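Local coordinates for protein thioredoxin reductase (Streptomyces clavuligerus, PDB 4NTD) that uses bound FAD to form disulfide bonds in natural products of the holomycin type, and resembles thioredoxin reductases in sequence, at residues Gln322-Asp325 with Glu326-Ser330; Ile36-Ala40 with Gly41-Ala45. One frame throughout, in Å; residues are numbered along the deposited sequence.

Overall arrangement
The two contacts illustrate how helical backbone bonding serves different ends at two places in a flavoenzyme. Contact 2, residues 36-45, is buried, its centre about 10 Å from the centre of the chain, and turns strand 31-36 into helix 40-51 against the pyrophosphate of FAD. Contact 1, residues 322-330, has its centre about 31 Å from that of the chain, on the long helix 305-338. The contact centres are 24 Å apart and their nearest atoms about 10 Å, so they do not touch, yet helix 305-338 links them: its residues Val305 and Ala309 pack on Ala40 of contact 2. Both contacts also meet the second subunit, and the side chain of Asp325 lies about 8 Å from a bound glutathione.

Contact 1. Residues Gln322-Asp325 with Glu326-Ser330; sequences QLVD and EDVAS
Glu326 and Gln322, one helical turn apart, meet twice: the amide N of Glu326 donates to Gln322 O at 3.0 Å, and one water joins their side chains. In Glu326, CB lies 3.6 Å from Leu323 O; CG, anti to the backbone N (chi1 -169°), leads through an extended chain to the carboxylate. There OE1 accepts from the water, which in turn accepts from Gln322 NE2 at 2.7 Å. OE1 also forms a salt bridge with Arg134, which bonds Gln322 OE1 as well, while OE2 pairs with Arg133.

Asp327 sends its amide N to Leu323 O at 2.7 Å, and its carboxylate folds back beside the same carbonyl, OD2 3.2 Å from Leu323 O. The repulsion expected between two acceptors so close is probably offset by the arginines: OD1 pairs with Arg133 and OD2 with Arg54. An asparagine here would probably leave Arg54 without this charged mate and Arg133 with Glu326 alone of its two carboxylates. On another side of the helix, Val324 CG1 and Val328 CG2 approach to 4.1 Å, against Leu189 and Ala214 of the second subunit, and Asp325 OD2 forms a salt bridge with Arg186 of that subunit. The whole is a regular alpha-helix held by i to i+4 backbone bonds, its acidic side chains tying helix 305-338 to Arg54, Arg133 and Arg134 of the same chain and, through Asp325, to the dimer partner.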
loop_
_atom_site.group_PDB
_atom_site.type_symbol
_atom_site.label_atom_id
_atom_site.label_comp_id
_atom_site.label_asym_id
_atom_site.label_seq_id
_atom_site.Cartn_x
_atom_site.Cartn_y
_atom_site.Cartn_z
ATOM N N GLN A 322 -9.380 -11.773 11.755
ATOM C CA GLN A 322 -10.457 -12.733 11.579
ATOM C C GLN A 322 -10.081 -14.117 12.124
ATOM O O GLN A 322 -10.954 -14.852 12.586
ATOM C CB GLN A 322 -10.903 -12.785 10.117
ATOM C CG GLN A 322 -12.311 -13.337 9.944
ATOM C CD GLN A 322 -12.351 -14.852 9.963
ATOM O OE1 GLN A 322 -11.384 -15.510 9.584
ATOM N NE2 GLN A 322 -13.464 -15.413 10.421
ATOM N N LEU A 323 -8.793 -14.465 12.094
ATOM C CA LEU A 323 -8.324 -15.688 12.761
ATOM C C LEU A 323 -8.564 -15.617 14.268
ATOM O O LEU A 323 -8.959 -16.608 14.877
ATOM C CB LEU A 323 -6.837 -15.962 12.490
ATOM C CG LEU A 323 -6.473 -16.773 11.245
ATOM C CD1 LEU A 323 -4.960 -16.922 11.165
ATOM C CD2 LEU A 323 -7.136 -18.143 11.249
ATOM N N VAL A 324 -8.327 -14.449 14.863
ATOM C CA VAL A 324 -8.629 -14.249 16.282
ATOM C C VAL A 324 -10.125 -14.454 16.532
ATOM O O VAL A 324 -10.503 -15.141 17.479
ATOM C CB VAL A 324 -8.184 -12.857 16.786
ATOM C CG1 VAL A 324 -8.725 -12.588 18.186
ATOM C CG2 VAL A 324 -6.666 -12.752 16.782
ATOM N N ASP A 325 -10.969 -13.877 15.679
ATOM C CA ASP A 325 -12.418 -14.064 15.806
ATOM C C ASP A 325 -12.784 -15.552 15.788
ATOM O O ASP A 325 -13.622 -15.996 16.573
ATOM C CB ASP A 325 -13.177 -13.317 14.700
ATOM C CG ASP A 325 -13.085 -11.803 14.835
ATOM O OD1 ASP A 325 -13.390 -11.106 13.846
ATOM O OD2 ASP A 325 -12.716 -11.301 15.918
ATOM N N GLU A 326 -12.146 -16.321 14.907
ATOM C CA GLU A 326 -12.363 -17.769 14.864
ATOM C C GLU A 326 -11.799 -18.466 16.108
ATOM O O GLU A 326 -12.451 -19.350 16.667
ATOM C CB GLU A 326 -11.758 -18.384 13.598
ATOM C CG GLU A 326 -12.174 -19.832 13.378
ATOM C CD GLU A 326 -11.475 -20.477 12.201
ATOM O OE1 GLU A 326 -11.582 -19.949 11.075
ATOM O OE2 GLU A 326 -10.822 -21.519 12.405
ATOM N N ASP A 327 -10.595 -18.072 16.530
ATOM C CA ASP A 327 -9.973 -18.619 17.745
ATOM C C ASP A 327 -10.895 -18.424 18.959
ATOM O O ASP A 327 -11.081 -19.342 19.762
ATOM C CB ASP A 327 -8.608 -17.956 18.025
ATOM C CG ASP A 327 -7.528 -18.332 17.004
ATOM O OD1 ASP A 327 -7.614 -19.414 16.384
ATOM O OD2 ASP A 327 -6.577 -17.533 16.831
ATOM N N VAL A 328 -11.480 -17.233 19.074
ATOM C CA VAL A 328 -12.379 -16.905 20.186
ATOM C C VAL A 328 -13.679 -17.709 20.104
ATOM O O VAL A 328 -14.108 -18.298 21.096
ATOM C CB VAL A 328 -12.703 -15.392 20.232
ATOM C CG1 VAL A 328 -13.781 -15.087 21.267
ATOM C CG2 VAL A 328 -11.447 -14.588 20.541
ATOM N N ALA A 329 -14.295 -17.730 18.924
ATOM C CA ALA A 329 -15.550 -18.461 18.721
ATOM C C ALA A 329 -15.393 -19.956 19.011
ATOM O O ALA A 329 -16.279 -20.572 19.606
ATOM C CB ALA A 329 -16.074 -18.243 17.308
ATOM N N SER A 330 -14.262 -20.528 18.601
ATOM C CA SER A 330 -13.967 -21.939 18.864
ATOM C C SER A 330 -13.745 -22.221 20.352
ATOM O O SER A 330 -14.162 -23.265 20.857
ATOM C CB SER A 330 -12.747 -22.394 18.060
ATOM O OG SER A 330 -13.017 -22.370 16.669
HETATM O O HOH W 1 -13.736 -18.049 10.313
#

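Contact 2. Residues Ile36-Ala40 with Gly41-Ala45; sequences IGAGA and GGLNA. With FAD (flavin-adenine dinucleotide), chain C.
A glycine-rich Rossmann-type dinucleotide-binding turn, consistent with the GxGxxG pattern of Gly37, Gly39 and Gly42, brings residues 36-40 against the first turn of helix 40-51. Gly37 O faces Gly42 CA at 3.4 Å in an almost straight CA-H...O contact, a closeness that leaves no room for a side chain on Gly42; this weak contact is what the buried carbonyl has in place of a conventional hydrogen bond. Gly39, the N-cap residue, accepts the amide N of Leu43 through its O at 2.9 Å, nearly along the C=O axis. Ala40 O takes the N of Asn44 at 3.0 Å, with the donor tilted 34° from the carbonyl plane.

Leu43 carries the apolar part. Its CG sits beside the backbone N (chi1 -76°), which lays the branch over the preceding loop: CD1 comes within 3.5 Å of Ala38 O, and CD2 touches Ala38 CB at 4.1 Å. The same side chain also meets Leu87 and Arg91 of helix 83-96. Asn44 turns its amide to the second subunit, bonding Gly74 and Leu76 there.

On the cofactor side, Gly41 N donates directly to FAD O2P at 3.1 Å. A water donates to the same oxygen at 2.7 Å while accepting from Gly42 N and, weakly, from Gly39 N. A side chain on Gly37 or Gly39 would run into the FAD ribose oxygen O4B or the linking oxygen O5B, respectively. The pyrophosphate is thus met by one backbone N-H directly and by two more through a water, at the N-terminal end of a helix whose dipole would probably add to the pull on its negative charge.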
loop_
_atom_site.group_PDB
_atom_site.type_symbol
_atom_site.label_atom_id
_atom_site.label_comp_id
_atom_site.label_asym_id
_atom_site.label_seq_id
_atom_site.Cartn_x
_atom_site.Cartn_y
_atom_site.Cartn_z
ATOM N N ILE A 36 1.230 -17.758 -1.285
ATOM C CA ILE A 36 1.623 -18.247 -2.604
ATOM C C ILE A 36 2.153 -17.071 -3.422
ATOM O O ILE A 36 1.387 -16.212 -3.870
ATOM C CB ILE A 36 0.448 -18.941 -3.323
ATOM C CG1 ILE A 36 -0.150 -20.029 -2.418
ATOM C CG2 ILE A 36 0.918 -19.545 -4.642
ATOM C CD1 ILE A 36 -1.423 -20.658 -2.941
ATOM N N GLY A 37 3.473 -17.048 -3.600
ATOM C CA GLY A 37 4.168 -15.932 -4.234
ATOM C C GLY A 37 4.881 -15.092 -3.191
ATOM O O GLY A 37 4.275 -14.691 -2.195
ATOM N N ALA A 38 6.168 -14.837 -3.419
ATOM C CA ALA A 38 6.996 -14.065 -2.494
ATOM C C ALA A 38 7.656 -12.885 -3.201
ATOM O O ALA A 38 8.867 -12.664 -3.090
ATOM C CB ALA A 38 8.038 -14.959 -1.837
ATOM N N GLY A 39 6.845 -12.133 -3.938
ATOM C CA GLY A 39 7.199 -10.775 -4.317
ATOM C C GLY A 39 6.942 -9.885 -3.114
ATOM O O GLY A 39 6.741 -10.380 -2.002
ATOM N N ALA A 40 6.933 -8.574 -3.322
ATOM C CA ALA A 40 6.707 -7.643 -2.214
ATOM C C ALA A 40 5.348 -7.859 -1.535
ATOM O O ALA A 40 5.226 -7.691 -0.321
ATOM C CB ALA A 40 6.845 -6.206 -2.685
ATOM N N GLY A 41 4.336 -8.230 -2.315
ATOM C CA GLY A 41 3.003 -8.495 -1.772
ATOM C C GLY A 41 2.996 -9.637 -0.772
ATOM O O GLY A 41 2.596 -9.465 0.381
ATOM N N GLY A 42 3.447 -10.806 -1.210
ATOM C CA GLY A 42 3.502 -11.973 -0.342
ATOM C C GLY A 42 4.464 -11.800 0.820
ATOM O O GLY A 42 4.172 -12.221 1.939
ATOM N N LEU A 43 5.613 -11.179 0.564
ATOM C CA LEU A 43 6.612 -10.988 1.618
ATOM C C LEU A 43 6.112 -10.084 2.740
ATOM O O LEU A 43 6.309 -10.402 3.914
ATOM C CB LEU A 43 7.929 -10.445 1.056
ATOM C CG LEU A 43 8.814 -11.448 0.309
ATOM C CD1 LEU A 43 9.972 -10.721 -0.353
ATOM C CD2 LEU A 43 9.325 -12.546 1.233
ATOM N N ASN A 44 5.468 -8.970 2.403
ATOM C CA ASN A 44 4.994 -8.070 3.458
ATOM C C ASN A 44 3.804 -8.675 4.215
ATOM O O ASN A 44 3.643 -8.425 5.412
ATOM C CB ASN A 44 4.689 -6.660 2.934
ATOM C CG ASN A 44 5.047 -5.569 3.941
ATOM O OD1 ASN A 44 5.652 -4.555 3.588
ATOM N ND2 ASN A 44 4.685 -5.778 5.204
ATOM N N ALA A 45 2.987 -9.481 3.537
ATOM C CA ALA A 45 1.933 -10.232 4.223
ATOM C C ALA A 45 2.546 -11.198 5.241
ATOM O O ALA A 45 2.138 -11.230 6.402
ATOM C CB ALA A 45 1.065 -10.987 3.223
HETATM P PA FAD C . 5.636 -10.232 -8.195
HETATM O O1A FAD C . 6.686 -9.283 -7.680
HETATM O O2A FAD C . 5.595 -10.519 -9.672
HETATM O O5B FAD C . 5.806 -11.623 -7.418
HETATM C C5B FAD C . 4.936 -12.714 -7.694
HETATM C C4B FAD C . 5.646 -13.995 -7.292
HETATM O O4B FAD C . 4.721 -15.078 -7.322
HETATM C C3B FAD C . 6.784 -14.357 -8.244
HETATM O O3B FAD C . 8.023 -14.462 -7.532
HETATM C C2B FAD C . 6.370 -15.686 -8.854
HETATM O O2B FAD C . 7.480 -16.567 -9.050
HETATM C C1B FAD C . 5.395 -16.232 -7.825
HETATM N N9A FAD C . 4.386 -17.198 -8.315
HETATM C C8A FAD C . 3.509 -17.013 -9.318
HETATM N N7A FAD C . 2.718 -18.103 -9.463
HETATM C C5A FAD C . 3.088 -19.001 -8.534
HETATM C C6A FAD C . 2.666 -20.358 -8.131
HETATM N N6A FAD C . 1.663 -20.984 -8.787
HETATM N N1A FAD C . 3.317 -20.946 -7.099
HETATM C C2A FAD C . 4.323 -20.331 -6.439
HETATM N N3A FAD C . 4.751 -19.093 -6.755
HETATM C C4A FAD C . 4.183 -18.395 -7.771
HETATM N N1 FAD C . 7.473 -1.344 -9.951
HETATM C C2 FAD C . 8.053 -0.388 -9.189
HETATM O O2 FAD C . 7.461 -0.029 -8.151
HETATM N N3 FAD C . 9.230 0.181 -9.510
HETATM C C4 FAD C . 9.915 -0.172 -10.613
HETATM O O4 FAD C . 11.001 0.377 -10.888
HETATM C C4X FAD C . 9.355 -1.221 -11.498
HETATM N N5 FAD C . 9.971 -1.640 -12.631
HETATM C C5X FAD C . 9.403 -2.596 -13.414
HETATM C C6 FAD C . 10.057 -3.009 -14.571
HETATM C C7 FAD C . 9.507 -3.986 -15.394
HETATM C C7M FAD C . 10.233 -4.418 -16.645
HETATM C C8 FAD C . 8.204 -4.602 -15.035
HETATM C C8M FAD C . 7.585 -5.656 -15.917
HETATM C C9 FAD C . 7.543 -4.196 -13.881
HETATM C C9A FAD C . 8.090 -3.212 -13.052
HETATM N N10 FAD C . 7.438 -2.782 -11.867
HETATM C C10 FAD C . 8.056 -1.793 -11.084
HETATM C "C1'" FAD C . 6.154 -3.329 -11.410
HETATM C "C2'" FAD C . 6.424 -4.517 -10.486
HETATM O "O2'" FAD C . 6.862 -5.635 -11.272
HETATM C "C3'" FAD C . 5.181 -4.915 -9.691
HETATM O "O3'" FAD C . 4.701 -3.778 -8.964
HETATM C "C4'" FAD C . 5.439 -6.046 -8.696
HETATM O "O4'" FAD C . 6.142 -7.132 -9.311
HETATM C "C5'" FAD C . 4.138 -6.594 -8.123
HETATM O "O5'" FAD C . 4.437 -7.355 -6.954
HETATM P P FAD C . 3.665 -8.723 -6.625
HETATM O O1P FAD C . 2.198 -8.535 -6.897
HETATM O O2P FAD C . 4.140 -9.183 -5.269
HETATM O O3P FAD C . 4.148 -9.760 -7.775
HETATM O O HOH W 2 4.102 -11.570 -4.016
#